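Local coordinates for putative protein-disulfide isomerase (Pseudomonas syringae pv. tomato, PDB 3GN3) that probably takes part in thiol-disulfide chemistry as a thioredoxin-fold member of the DsbA family, although its actual function has not been established, at residues Ala8-His13 against Asn47-Ile52; Trp59-Gly64 against Phe97-His102; Val67-Ala72 against Glu129-Pro134; Pro27-Ala32 against Val154-Met159. All coordinates share one frame; numbering follows the deposited sequence.

Contact 1. Residues Ala8-His13 against Asn47-Ile52; sequences ALSWGH and NVTVRI
Backbone hydrogen bonds do most of the joining here. Trp11 and Val50 form an antiparallel hydrogen-bonded pair: Trp11 N donates to Val50 O over 2.9 Å, and Val50 N returns a bond to Trp11 O at 2.8 Å, the latter arriving nearly along the C=O axis. One step outward Ile52 N reaches Leu9 O at 3.0 Å, in the plane of that carbonyl. Between these rungs Ser10 and Arg51 make the non-hydrogen-bonded pair, CA to CA 4.4 Å.

The polar side-chain link belongs to this second pair. Ser10 OG is anti to the backbone N (chi1 -166°), and the chain of Arg51 is extended from CG to NE, so that Arg51 NE donates to Ser10 OG over 2.9 Å at the edge of the guanidinium. Thr49 CG2 packs against the same hydroxyl, while Thr49 OG1 bonds to Gly14 O.

Apolar contact lies on the other face, with Trp11 and Val50. The six-membered side of the Trp11 indole crosses Ile52 obliquely, Trp11 CZ3 to Ile52 CD1 3.7 Å. Leu9 CB meets Ile52 CB at 4.1 Å, and Met87 packs on both residues. Trp11 NE1 is hydrogen-bonded to Glu81 OE2, and Lys80 makes a cation-pi contact with the indole. The short strand 10-12 is thus an outermost strand of the sheet within this chain, running antiparallel to 48-54, in the 1-3-2-4-5 strand order of a DsbA-type thioredoxin fold.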
loop_
_atom_site.group_PDB
_atom_site.type_symbol
_atom_site.label_atom_id
_atom_site.label_comp_id
_atom_site.label_asym_id
_atom_site.label_seq_id
_atom_site.Cartn_x
_atom_site.Cartn_y
_atom_site.Cartn_z
ATOM N N ALA A 8 21.527 3.436 -7.027
ATOM C CA ALA A 8 22.901 3.180 -6.603
ATOM C C ALA A 8 23.155 1.666 -6.619
ATOM O O ALA A 8 24.061 1.181 -7.321
ATOM C CB ALA A 8 23.212 3.785 -5.220
ATOM N N LEU A 9 22.327 0.931 -5.880
ATOM C CA LEU A 9 22.550 -0.488 -5.662
ATOM C C LEU A 9 21.988 -1.282 -6.833
ATOM O O LEU A 9 21.012 -2.011 -6.690
ATOM C CB LEU A 9 21.918 -0.901 -4.339
ATOM C CG LEU A 9 22.743 -0.645 -3.072
ATOM C CD1 LEU A 9 23.650 0.562 -3.188
ATOM C CD2 LEU A 9 21.863 -0.560 -1.843
ATOM N N SER A 10 22.623 -1.124 -7.992
ATOM C CA SER A 10 22.090 -1.614 -9.246
ATOM C C SER A 10 23.170 -2.300 -10.106
ATOM O O SER A 10 24.286 -1.812 -10.193
ATOM C CB SER A 10 21.470 -0.454 -10.001
ATOM O OG SER A 10 20.672 -0.920 -11.068
ATOM N N TRP A 11 22.844 -3.441 -10.711
ATOM C CA TRP A 11 23.791 -4.189 -11.528
ATOM C C TRP A 11 23.066 -4.773 -12.728
ATOM O O TRP A 11 21.872 -5.090 -12.665
ATOM C CB TRP A 11 24.447 -5.333 -10.748
ATOM C CG TRP A 11 25.360 -4.934 -9.630
ATOM C CD1 TRP A 11 26.725 -4.827 -9.679
ATOM C CD2 TRP A 11 24.986 -4.625 -8.280
ATOM N NE1 TRP A 11 27.225 -4.460 -8.449
ATOM C CE2 TRP A 11 26.182 -4.327 -7.571
ATOM C CE3 TRP A 11 23.755 -4.560 -7.599
ATOM C CZ2 TRP A 11 26.186 -3.964 -6.210
ATOM C CZ3 TRP A 11 23.759 -4.200 -6.233
ATOM C CH2 TRP A 11 24.975 -3.908 -5.562
ATOM N N GLY A 12 23.803 -4.930 -13.822
ATOM C CA GLY A 12 23.235 -5.440 -15.054
ATOM C C GLY A 12 22.630 -4.263 -15.765
ATOM O O GLY A 12 22.533 -3.185 -15.191
ATOM N N HIS A 13 22.224 -4.455 -17.011
ATOM C CA HIS A 13 21.679 -3.364 -17.792
ATOM C C HIS A 13 20.540 -3.842 -18.692
ATOM O O HIS A 13 20.172 -3.157 -19.640
ATOM C CB HIS A 13 22.789 -2.685 -18.608
ATOM C CG HIS A 13 23.460 -3.602 -19.586
ATOM N ND1 HIS A 13 24.593 -4.331 -19.271
ATOM C CD2 HIS A 13 23.140 -3.932 -20.864
ATOM C CE1 HIS A 13 24.946 -5.063 -20.317
ATOM N NE2 HIS A 13 24.076 -4.846 -21.292
ATOM N N ASN A 47 19.862 -9.072 -20.262
ATOM C CA ASN A 47 18.432 -9.324 -20.053
ATOM C C ASN A 47 17.779 -8.672 -18.819
ATOM O O ASN A 47 16.590 -8.331 -18.842
ATOM C CB ASN A 47 18.199 -10.823 -19.995
ATOM C CG ASN A 47 18.885 -11.541 -21.119
ATOM O OD1 ASN A 47 18.578 -11.311 -22.282
ATOM N ND2 ASN A 47 19.846 -12.401 -20.781
ATOM N N VAL A 48 18.552 -8.521 -17.745
ATOM C CA VAL A 48 17.995 -8.067 -16.490
ATOM C C VAL A 48 18.814 -6.965 -15.885
ATOM O O VAL A 48 20.008 -6.829 -16.179
ATOM C CB VAL A 48 17.852 -9.204 -15.434
ATOM C CG1 VAL A 48 16.987 -10.337 -15.968
ATOM C CG2 VAL A 48 19.203 -9.720 -14.985
ATOM N N THR A 49 18.147 -6.183 -15.044
ATOM C CA THR A 49 18.798 -5.321 -14.074
ATOM C C THR A 49 18.397 -5.817 -12.676
ATOM O O THR A 49 17.225 -6.053 -12.410
ATOM C CB THR A 49 18.425 -3.832 -14.307
ATOM O OG1 THR A 49 18.727 -3.480 -15.667
ATOM C CG2 THR A 49 19.208 -2.913 -13.374
ATOM N N VAL A 50 19.383 -6.017 -11.813
ATOM C CA VAL A 50 19.146 -6.414 -10.436
ATOM C C VAL A 50 19.380 -5.210 -9.531
ATOM O O VAL A 50 20.443 -4.612 -9.572
ATOM C CB VAL A 50 20.096 -7.558 -10.018
ATOM C CG1 VAL A 50 19.954 -7.876 -8.555
ATOM C CG2 VAL A 50 19.842 -8.814 -10.856
ATOM N N ARG A 51 18.381 -4.836 -8.732
ATOM C CA ARG A 51 18.562 -3.778 -7.724
ATOM C C ARG A 51 18.233 -4.272 -6.328
ATOM O O ARG A 51 17.215 -4.940 -6.115
ATOM C CB ARG A 51 17.706 -2.553 -8.022
ATOM C CG ARG A 51 17.801 -2.076 -9.440
ATOM C CD ARG A 51 17.351 -0.662 -9.545
ATOM N NE ARG A 51 17.929 -0.036 -10.720
ATOM C CZ ARG A 51 17.217 0.523 -11.681
ATOM N NH1 ARG A 51 15.904 0.550 -11.593
ATOM N NH2 ARG A 51 17.811 1.065 -12.715
ATOM N N ILE A 52 19.102 -3.926 -5.390
ATOM C CA ILE A 52 18.854 -4.115 -3.974
ATOM C C ILE A 52 18.151 -2.882 -3.357
ATOM O O ILE A 52 18.551 -1.735 -3.595
ATOM C CB ILE A 52 20.167 -4.415 -3.231
ATOM C CG1 ILE A 52 20.806 -5.675 -3.815
ATOM C CG2 ILE A 52 19.922 -4.554 -1.709
ATOM C CD1 ILE A 52 22.229 -5.953 -3.337
#

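Contact 2. Residues Trp59-Gly64 against Phe97-His102; sequences WHMFSG and FEFEHH
Glu98 threads between the two loops. Past CB, its CG lies 3.5 Å from His60 ND1, and beyond it the bend at chi2 (-60°) turns the carboxylate over one face of the His60 imidazole, the two planes 28° apart. A hydrogen bond between His60 ND1 and Thr25 OG1 helps fix the turn of the imidazole. At the tip the oxygens divide the work. Glu98 OE1 accepts from two waters: the first also donates to Trp59 O and accepts from Met61 N, and the second joins Phe62 N to Phe97 O. Glu98 OE2 accepts from His102 ND1 at 2.7 Å, nearly along its C-O axis. So many donors would favour an ionised carboxylate, which in turn may raise the proton affinity of His102.

Lying between strands 48-54 and 157-160, these loops are consistent with the helical insert of DsbA-family proteins: a type I turn from His60 to Ser63 leads into helix 63-73, and a type II turn from Phe99 to His102 brings the His102 ring back toward Glu98.

Trp59 comes in edge first, its CD1 3.7 Å above the centre of the His102 ring in a T-shaped pair with planes at 85°. Beside it His60 NE2 lies 3.5 Å from His102 CE1, completing an aromatic cluster. On the far side of the carboxylate the bent chain of Met61 puts CE over the face of Phe99, 4.0 Å from its centroid, and Phe62 CD1 touches Phe99 CZ at 3.5 Å. Lys141 of the second subunit makes a cation-pi contact with Trp59, and Phe131 of that subunit packs on Met61.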
loop_
_atom_site.group_PDB
_atom_site.type_symbol
_atom_site.label_atom_id
_atom_site.label_comp_id
_atom_site.label_asym_id
_atom_site.label_seq_id
_atom_site.Cartn_x
_atom_site.Cartn_y
_atom_site.Cartn_z
ATOM N N TRP A 59 12.345 -5.149 14.364
ATOM C CA TRP A 59 12.698 -6.224 15.303
ATOM C C TRP A 59 14.150 -6.721 15.143
ATOM O O TRP A 59 14.629 -7.515 15.953
ATOM C CB TRP A 59 11.679 -7.370 15.287
ATOM C CG TRP A 59 11.572 -8.081 13.963
ATOM C CD1 TRP A 59 12.192 -9.242 13.606
ATOM C CD2 TRP A 59 10.789 -7.676 12.829
ATOM N NE1 TRP A 59 11.844 -9.590 12.320
ATOM C CE2 TRP A 59 10.985 -8.648 11.816
ATOM C CE3 TRP A 59 9.940 -6.589 12.570
ATOM C CZ2 TRP A 59 10.379 -8.560 10.550
ATOM C CZ3 TRP A 59 9.318 -6.509 11.292
ATOM C CH2 TRP A 59 9.548 -7.492 10.310
ATOM N N HIS A 60 14.849 -6.254 14.113
ATOM C CA HIS A 60 16.309 -6.383 14.032
ATOM C C HIS A 60 16.935 -5.064 14.563
ATOM O O HIS A 60 17.123 -4.110 13.804
ATOM C CB HIS A 60 16.732 -6.676 12.580
ATOM C CG HIS A 60 16.368 -8.053 12.113
ATOM N ND1 HIS A 60 17.313 -8.997 11.771
ATOM C CD2 HIS A 60 15.163 -8.659 11.970
ATOM C CE1 HIS A 60 16.707 -10.124 11.433
ATOM N NE2 HIS A 60 15.404 -9.946 11.545
ATOM N N MET A 61 17.234 -5.018 15.863
ATOM C CA MET A 61 17.442 -3.736 16.581
ATOM C C MET A 61 18.655 -2.885 16.150
ATOM O O MET A 61 18.648 -1.654 16.311
ATOM C CB MET A 61 17.374 -3.924 18.107
ATOM C CG MET A 61 15.933 -4.151 18.643
ATOM S SD MET A 61 15.674 -4.559 20.405
ATOM C CE MET A 61 16.714 -5.999 20.666
ATOM N N PHE A 62 19.671 -3.513 15.561
ATOM C CA PHE A 62 20.768 -2.727 15.013
ATOM C C PHE A 62 20.628 -2.457 13.515
ATOM O O PHE A 62 21.586 -2.022 12.863
ATOM C CB PHE A 62 22.144 -3.336 15.361
ATOM C CG PHE A 62 22.752 -2.790 16.637
ATOM C CD1 PHE A 62 23.132 -3.645 17.660
ATOM C CD2 PHE A 62 22.930 -1.419 16.812
ATOM C CE1 PHE A 62 23.692 -3.143 18.858
ATOM C CE2 PHE A 62 23.485 -0.902 17.996
ATOM C CZ PHE A 62 23.867 -1.771 19.024
ATOM N N SER A 63 19.432 -2.658 12.972
ATOM C CA SER A 63 19.231 -2.525 11.539
ATOM C C SER A 63 19.505 -1.109 11.050
ATOM O O SER A 63 20.148 -0.916 10.006
ATOM C CB SER A 63 17.820 -2.956 11.144
ATOM O OG SER A 63 17.603 -2.788 9.752
ATOM N N GLY A 64 19.001 -0.120 11.786
ATOM C CA GLY A 64 19.193 1.286 11.411
ATOM C C GLY A 64 20.657 1.705 11.311
ATOM O O GLY A 64 21.040 2.432 10.383
ATOM N N PHE A 97 25.688 -9.598 14.288
ATOM C CA PHE A 97 25.060 -8.299 14.146
ATOM C C PHE A 97 23.559 -8.395 14.460
ATOM O O PHE A 97 22.769 -7.574 14.001
ATOM C CB PHE A 97 25.271 -7.772 12.737
ATOM C CG PHE A 97 26.694 -7.432 12.415
ATOM C CD1 PHE A 97 27.253 -6.225 12.845
ATOM C CD2 PHE A 97 27.473 -8.303 11.639
ATOM C CE1 PHE A 97 28.570 -5.889 12.532
ATOM C CE2 PHE A 97 28.790 -7.984 11.308
ATOM C CZ PHE A 97 29.344 -6.768 11.755
ATOM N N GLU A 98 23.163 -9.409 15.229
ATOM C CA GLU A 98 21.762 -9.566 15.586
ATOM C C GLU A 98 21.617 -9.904 17.062
ATOM O O GLU A 98 22.587 -9.761 17.824
ATOM C CB GLU A 98 21.066 -10.575 14.672
ATOM C CG GLU A 98 19.845 -9.987 13.934
ATOM C CD GLU A 98 18.736 -9.454 14.885
ATOM O OE1 GLU A 98 18.810 -8.290 15.366
ATOM O OE2 GLU A 98 17.771 -10.204 15.131
ATOM N N PHE A 99 20.422 -10.313 17.482
ATOM C CA PHE A 99 20.157 -10.541 18.900
ATOM C C PHE A 99 19.476 -11.893 19.070
ATOM O O PHE A 99 18.589 -12.233 18.285
ATOM C CB PHE A 99 19.248 -9.435 19.463
ATOM C CG PHE A 99 19.898 -8.055 19.550
ATOM C CD1 PHE A 99 20.328 -7.553 20.785
ATOM C CD2 PHE A 99 20.038 -7.248 18.411
ATOM C CE1 PHE A 99 20.901 -6.290 20.894
ATOM C CE2 PHE A 99 20.618 -5.977 18.498
ATOM C CZ PHE A 99 21.065 -5.496 19.756
ATOM N N GLU A 100 19.865 -12.663 20.085
ATOM C CA GLU A 100 19.223 -13.948 20.317
ATOM C C GLU A 100 17.729 -13.714 20.525
ATOM O O GLU A 100 17.324 -12.908 21.369
ATOM C CB GLU A 100 19.856 -14.706 21.496
ATOM N N HIS A 101 16.918 -14.410 19.734
ATOM C CA HIS A 101 15.455 -14.235 19.720
ATOM C C HIS A 101 15.040 -12.775 19.523
ATOM O O HIS A 101 14.049 -12.331 20.097
ATOM C CB HIS A 101 14.819 -14.769 21.007
ATOM C CG HIS A 101 15.159 -16.194 21.313
ATOM N ND1 HIS A 101 14.700 -17.254 20.552
ATOM C CD2 HIS A 101 15.890 -16.740 22.315
ATOM C CE1 HIS A 101 15.144 -18.389 21.065
ATOM N NE2 HIS A 101 15.866 -18.105 22.136
ATOM N N HIS A 102 15.811 -12.035 18.725
ATOM C CA HIS A 102 15.634 -10.589 18.545
ATOM C C HIS A 102 15.484 -9.849 19.885
ATOM O O HIS A 102 14.800 -8.836 19.954
ATOM C CB HIS A 102 14.410 -10.283 17.660
ATOM C CG HIS A 102 14.304 -11.116 16.415
ATOM N ND1 HIS A 102 15.182 -11.002 15.359
ATOM C CD2 HIS A 102 13.372 -12.020 16.028
ATOM C CE1 HIS A 102 14.823 -11.832 14.394
ATOM N NE2 HIS A 102 13.725 -12.456 14.772
HETATM O O HOH W 1 17.009 -7.570 17.178
HETATM O O HOH W 2 20.097 -6.257 14.331
#

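Contact 3. Residues Val67-Ala72 against Glu129-Pro134; sequences VRCILA and EAFANP
Ala130 opens the contact, its CB 4.1 Å from Ala72 CB, where the two backbones come close. The next residue, Phe131, carries most of the rest. Its backbone N sits 3.8 Å from Ala72 CB, and CG is anti to that nitrogen (chi1 -178°), which swings the ring across to helix 63-73. There Arg68 CD lies over one face in a CH-pi contact, 3.8 Å from the ring centroid. Cys69 SG approaches obliquely at 3.8 Å from Phe131 CD1.

The extended Arg68 chain runs across that face to the Phe131 carbonyl on the same side. Its guanidinium is turned 81° from the ring plane and grips Phe131 O side-on: NE donates to that oxygen at 2.8 Å and NH2 at 2.9 Å. Both bonds lie in the carbonyl plane but are bent at the hydrogen. This is a helix-to-helix contact, probably within the helical insert of a DsbA-type fold, and the positive group sits near the C-terminal end of helix 128-132, where the helix dipole would probably welcome it.

By Asn133 the chain has left the helix. Asn133 O comes 2.9 Å from Arg68 NH2, while the Asn133 side chain accepts from Glu135 N. At Pro134 a water accepts a hydrogen bond from Arg68 NH2 and donates one to Pro134 O over 2.6 Å. Ala103 of the second subunit packs on both Arg68 and Phe131.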
loop_
_atom_site.group_PDB
_atom_site.type_symbol
_atom_site.label_atom_id
_atom_site.label_comp_id
_atom_site.label_asym_id
_atom_site.label_seq_id
_atom_site.Cartn_x
_atom_site.Cartn_y
_atom_site.Cartn_z
ATOM N N VAL A 67 22.034 -0.432 8.216
ATOM C CA VAL A 67 21.548 0.112 6.937
ATOM C C VAL A 67 22.267 1.424 6.597
ATOM O O VAL A 67 22.672 1.633 5.440
ATOM C CB VAL A 67 19.981 0.289 6.895
ATOM C CG1 VAL A 67 19.537 1.106 5.682
ATOM C CG2 VAL A 67 19.279 -1.060 6.904
ATOM N N ARG A 68 22.421 2.300 7.599
ATOM C CA ARG A 68 23.156 3.554 7.408
ATOM C C ARG A 68 24.613 3.287 6.940
ATOM O O ARG A 68 25.088 3.932 5.997
ATOM C CB ARG A 68 23.106 4.431 8.676
ATOM C CG ARG A 68 23.477 5.903 8.440
ATOM C CD ARG A 68 23.375 6.754 9.716
ATOM N NE ARG A 68 23.995 8.071 9.555
ATOM C CZ ARG A 68 23.412 9.133 9.000
ATOM N NH1 ARG A 68 22.168 9.065 8.556
ATOM N NH2 ARG A 68 24.082 10.279 8.874
ATOM N N CYS A 69 25.293 2.323 7.566
ATOM C CA CYS A 69 26.617 1.900 7.115
ATOM C C CYS A 69 26.661 1.493 5.658
ATOM O O CYS A 69 27.625 1.840 4.936
ATOM C CB CYS A 69 27.103 0.720 7.918
ATOM S SG CYS A 69 27.490 1.184 9.602
ATOM N N ILE A 70 25.643 0.740 5.225
ATOM C CA ILE A 70 25.615 0.262 3.855
ATOM C C ILE A 70 25.522 1.456 2.925
ATOM O O ILE A 70 26.260 1.562 1.945
ATOM C CB ILE A 70 24.466 -0.746 3.600
ATOM C CG1 ILE A 70 24.730 -2.032 4.373
ATOM C CG2 ILE A 70 24.301 -1.022 2.100
ATOM C CD1 ILE A 70 23.466 -2.768 4.750
ATOM N N LEU A 71 24.618 2.367 3.249
ATOM C CA LEU A 71 24.409 3.526 2.407
ATOM C C LEU A 71 25.581 4.510 2.511
ATOM O O LEU A 71 25.865 5.234 1.548
ATOM C CB LEU A 71 23.060 4.172 2.710
ATOM C CG LEU A 71 21.913 3.321 2.161
ATOM C CD1 LEU A 71 20.537 3.722 2.745
ATOM C CD2 LEU A 71 21.901 3.344 0.640
ATOM N N ALA A 72 26.249 4.520 3.667
ATOM C CA ALA A 72 27.505 5.261 3.844
ATOM C C ALA A 72 28.586 4.735 2.899
ATOM O O ALA A 72 29.258 5.523 2.239
ATOM C CB ALA A 72 27.990 5.212 5.312
ATOM N N GLU A 129 33.541 8.248 9.214
ATOM C CA GLU A 129 33.398 9.597 8.699
ATOM C C GLU A 129 32.177 9.706 7.803
ATOM O O GLU A 129 31.322 10.552 8.047
ATOM C CB GLU A 129 34.644 10.080 7.972
ATOM C CG GLU A 129 34.524 11.549 7.613
ATOM C CD GLU A 129 35.727 12.084 6.859
ATOM O OE1 GLU A 129 36.875 11.645 7.153
ATOM O OE2 GLU A 129 35.518 12.961 5.979
ATOM N N ALA A 130 32.093 8.831 6.796
ATOM C CA ALA A 130 30.982 8.816 5.847
ATOM C C ALA A 130 29.627 8.626 6.535
ATOM O O ALA A 130 28.630 9.223 6.128
ATOM C CB ALA A 130 31.205 7.752 4.785
ATOM N N PHE A 131 29.615 7.801 7.577
ATOM C CA PHE A 131 28.438 7.551 8.408
ATOM C C PHE A 131 27.895 8.830 9.043
ATOM O O PHE A 131 26.678 8.967 9.222
ATOM C CB PHE A 131 28.819 6.557 9.501
ATOM C CG PHE A 131 27.685 6.155 10.417
ATOM C CD1 PHE A 131 27.013 4.948 10.222
ATOM C CD2 PHE A 131 27.332 6.950 11.511
ATOM C CE1 PHE A 131 25.990 4.551 11.089
ATOM C CE2 PHE A 131 26.311 6.574 12.381
ATOM C CZ PHE A 131 25.641 5.373 12.178
ATOM N N ALA A 132 28.806 9.756 9.379
ATOM C CA ALA A 132 28.464 11.021 10.035
ATOM C C ALA A 132 27.864 12.068 9.083
ATOM O O ALA A 132 27.210 13.010 9.531
ATOM C CB ALA A 132 29.665 11.581 10.768
ATOM N N ASN A 133 28.064 11.906 7.776
ATOM C CA ASN A 133 27.470 12.825 6.797
ATOM C C ASN A 133 25.944 12.986 7.005
ATOM O O ASN A 133 25.184 12.014 6.853
ATOM C CB ASN A 133 27.796 12.355 5.383
ATOM C CG ASN A 133 26.985 13.075 4.314
ATOM O OD1 ASN A 133 26.570 14.221 4.499
ATOM N ND2 ASN A 133 26.749 12.390 3.175
ATOM N N PRO A 134 25.492 14.209 7.365
ATOM C CA PRO A 134 24.082 14.362 7.726
ATOM C C PRO A 134 23.140 14.246 6.528
ATOM O O PRO A 134 21.948 14.005 6.718
ATOM C CB PRO A 134 24.018 15.755 8.372
ATOM C CG PRO A 134 25.148 16.504 7.799
ATOM C CD PRO A 134 26.217 15.494 7.415
HETATM O O HOH W 3 21.833 11.908 8.293
#

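Contact 4. Residues Pro27-Ala32 against Val154-Met159; sequences PFSVKA and VSPTFM
Pro156, preceded by a cis peptide bond, is the piece that the first helix rests on. Its CD touches Phe28 CB at 3.7 Å, and one turn on its CG faces Ala32 CB at 4.1 Å, so the pyrrolidine ring lies alongside the first turn of helix 27-33. Ala32 CB has a second neighbour in Phe158 CZ, 4.2 Å off and near the plane of that ring. The Phe28 ring leads away; a sulfate, probably from the crystallisation liquor, lies about 3 Å from the nearest atom of that side chain. Beside the proline, Ser29 OG comes within 3.4 Å of Ser155 CB.

Further out are the groups that hold these in place. Ser29 OG, anti to its own carbonyl carbon (chi1 -71°), is hydrogen-bonded to Glu23 N, which ties the helix start back to the residue just after strand 16-22. Ser155 OG sits in the crowded position between its backbone N and carbonyl carbon (chi1 68°) and has a weak hydrogen bond from Gln57 NE2; the Ser155 side chain also touches Cys26. Phe158 is packed by Phe18, Val20 and Trp177, and strand 157-160 is bonded to strand 16-22 through Thr157 and Phe21.

A cis-proline loop set against the helix that starts at a Cys-x-x-Cys-like motif is the hallmark of the thioredoxin fold, and here that motif reads Cys26-Pro27-Phe28-Ser29. With a serine hydroxyl held by a backbone N-H in the fourth place, the motif cannot close an internal disulfide, so any redox or isomerase chemistry would probably rely on the one thiol of the motif, that of Cys26.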
loop_
_atom_site.group_PDB
_atom_site.type_symbol
_atom_site.label_atom_id
_atom_site.label_comp_id
_atom_site.label_asym_id
_atom_site.label_seq_id
_atom_site.Cartn_x
_atom_site.Cartn_y
_atom_site.Cartn_z
ATOM N N PRO A 27 18.240 -13.871 8.107
ATOM C CA PRO A 27 18.805 -15.132 7.568
ATOM C C PRO A 27 18.346 -15.446 6.135
ATOM O O PRO A 27 19.161 -15.873 5.293
ATOM C CB PRO A 27 18.308 -16.205 8.550
ATOM C CG PRO A 27 17.187 -15.568 9.322
ATOM C CD PRO A 27 17.471 -14.088 9.350
ATOM N N PHE A 28 17.061 -15.211 5.858
ATOM C CA PHE A 28 16.490 -15.486 4.541
ATOM C C PHE A 28 17.008 -14.498 3.527
ATOM O O PHE A 28 17.247 -14.862 2.358
ATOM C CB PHE A 28 14.957 -15.471 4.605
ATOM C CG PHE A 28 14.400 -16.327 5.709
ATOM C CD1 PHE A 28 14.360 -17.721 5.575
ATOM C CD2 PHE A 28 13.953 -15.748 6.894
ATOM C CE1 PHE A 28 13.857 -18.541 6.614
ATOM C CE2 PHE A 28 13.446 -16.541 7.939
ATOM C CZ PHE A 28 13.402 -17.953 7.795
ATOM N N SER A 29 17.184 -13.249 3.978
ATOM C CA SER A 29 17.743 -12.191 3.138
ATOM C C SER A 29 19.160 -12.531 2.711
ATOM O O SER A 29 19.471 -12.460 1.530
ATOM C CB SER A 29 17.702 -10.834 3.838
ATOM O OG SER A 29 16.374 -10.356 3.934
ATOM N N VAL A 30 19.992 -12.923 3.674
ATOM C CA VAL A 30 21.374 -13.376 3.444
ATOM C C VAL A 30 21.440 -14.497 2.386
ATOM O O VAL A 30 22.192 -14.408 1.408
ATOM C CB VAL A 30 22.031 -13.831 4.790
ATOM C CG1 VAL A 30 23.327 -14.604 4.548
ATOM C CG2 VAL A 30 22.263 -12.626 5.706
ATOM N N LYS A 31 20.624 -15.530 2.582
ATOM C CA LYS A 31 20.470 -16.610 1.623
ATOM C C LYS A 31 20.186 -16.063 0.202
ATOM O O LYS A 31 20.886 -16.412 -0.756
ATOM C CB LYS A 31 19.370 -17.537 2.119
ATOM C CG LYS A 31 19.342 -18.906 1.517
ATOM C CD LYS A 31 18.990 -19.902 2.630
ATOM C CE LYS A 31 18.061 -21.008 2.156
ATOM N NZ LYS A 31 16.642 -20.487 2.004
ATOM N N ALA A 32 19.191 -15.186 0.060
ATOM C CA ALA A 32 18.902 -14.599 -1.257
ATOM C C ALA A 32 20.053 -13.716 -1.748
ATOM O O ALA A 32 20.357 -13.677 -2.952
ATOM C CB ALA A 32 17.574 -13.813 -1.239
ATOM N N VAL A 154 7.739 -8.544 4.544
ATOM C CA VAL A 154 8.548 -9.729 4.710
ATOM C C VAL A 154 9.902 -9.536 4.024
ATOM O O VAL A 154 9.957 -9.019 2.928
ATOM C CB VAL A 154 7.791 -10.970 4.162
ATOM C CG1 VAL A 154 8.729 -12.028 3.673
ATOM C CG2 VAL A 154 6.872 -11.529 5.233
ATOM N N SER A 155 10.998 -9.935 4.668
ATOM C CA SER A 155 12.279 -9.949 3.978
ATOM C C SER A 155 12.774 -11.378 3.732
ATOM O O SER A 155 12.741 -12.206 4.638
ATOM C CB SER A 155 13.318 -9.112 4.742
ATOM O OG SER A 155 13.656 -9.717 5.966
ATOM N N PRO A 156 13.233 -11.671 2.501
ATOM C CA PRO A 156 13.257 -10.743 1.372
ATOM C C PRO A 156 11.919 -10.707 0.680
ATOM O O PRO A 156 11.106 -11.618 0.865
ATOM C CB PRO A 156 14.270 -11.393 0.421
ATOM C CG PRO A 156 14.070 -12.855 0.649
ATOM C CD PRO A 156 13.812 -12.982 2.141
ATOM N N THR A 157 11.671 -9.669 -0.116
ATOM C CA THR A 157 10.609 -9.804 -1.102
ATOM C C THR A 157 11.121 -9.421 -2.486
ATOM O O THR A 157 12.039 -8.612 -2.609
ATOM C CB THR A 157 9.192 -9.199 -0.671
ATOM O OG1 THR A 157 8.862 -8.031 -1.425
ATOM C CG2 THR A 157 9.080 -8.906 0.770
ATOM N N PHE A 158 10.555 -10.044 -3.512
ATOM C CA PHE A 158 11.061 -9.923 -4.872
ATOM C C PHE A 158 10.063 -9.183 -5.736
ATOM O O PHE A 158 8.882 -9.431 -5.632
ATOM C CB PHE A 158 11.302 -11.332 -5.457
ATOM C CG PHE A 158 12.160 -12.204 -4.586
ATOM C CD1 PHE A 158 13.553 -12.174 -4.712
ATOM C CD2 PHE A 158 11.583 -13.016 -3.605
ATOM C CE1 PHE A 158 14.357 -12.945 -3.897
ATOM C CE2 PHE A 158 12.373 -13.803 -2.781
ATOM C CZ PHE A 158 13.767 -13.772 -2.933
ATOM N N MET A 159 10.528 -8.271 -6.577
ATOM C CA MET A 159 9.652 -7.587 -7.538
ATOM C C MET A 159 10.189 -7.829 -8.944
ATOM O O MET A 159 11.400 -7.787 -9.163
ATOM C CB MET A 159 9.560 -6.062 -7.264
ATOM C CG MET A 159 8.838 -5.695 -5.956
ATOM S SD MET A 159 8.080 -4.048 -5.736
ATOM C CE MET A 159 9.298 -2.961 -6.521
#

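How the contacts relate
Contacts 1 and 4 reach the same sheet, 1 along its outer strand within the chain and 4 where strand 157-160 meets the first helix, their centres 16 Å apart. Contacts 2 and 3 instead share helix 63-73, at its start and further along it, and both touch the second subunit. Contacts 2 and 4 are buried; 1 and 3 are only partly so. Chemistry follows place: main-chain rungs dominate contact 1, waters and a His-carboxylate bond among aromatic rings fill contact 2, an arginine reaching a carbonyl serves contact 3, and apolar touches round a cis-proline make contact 4, which lies nearest the chain's centre.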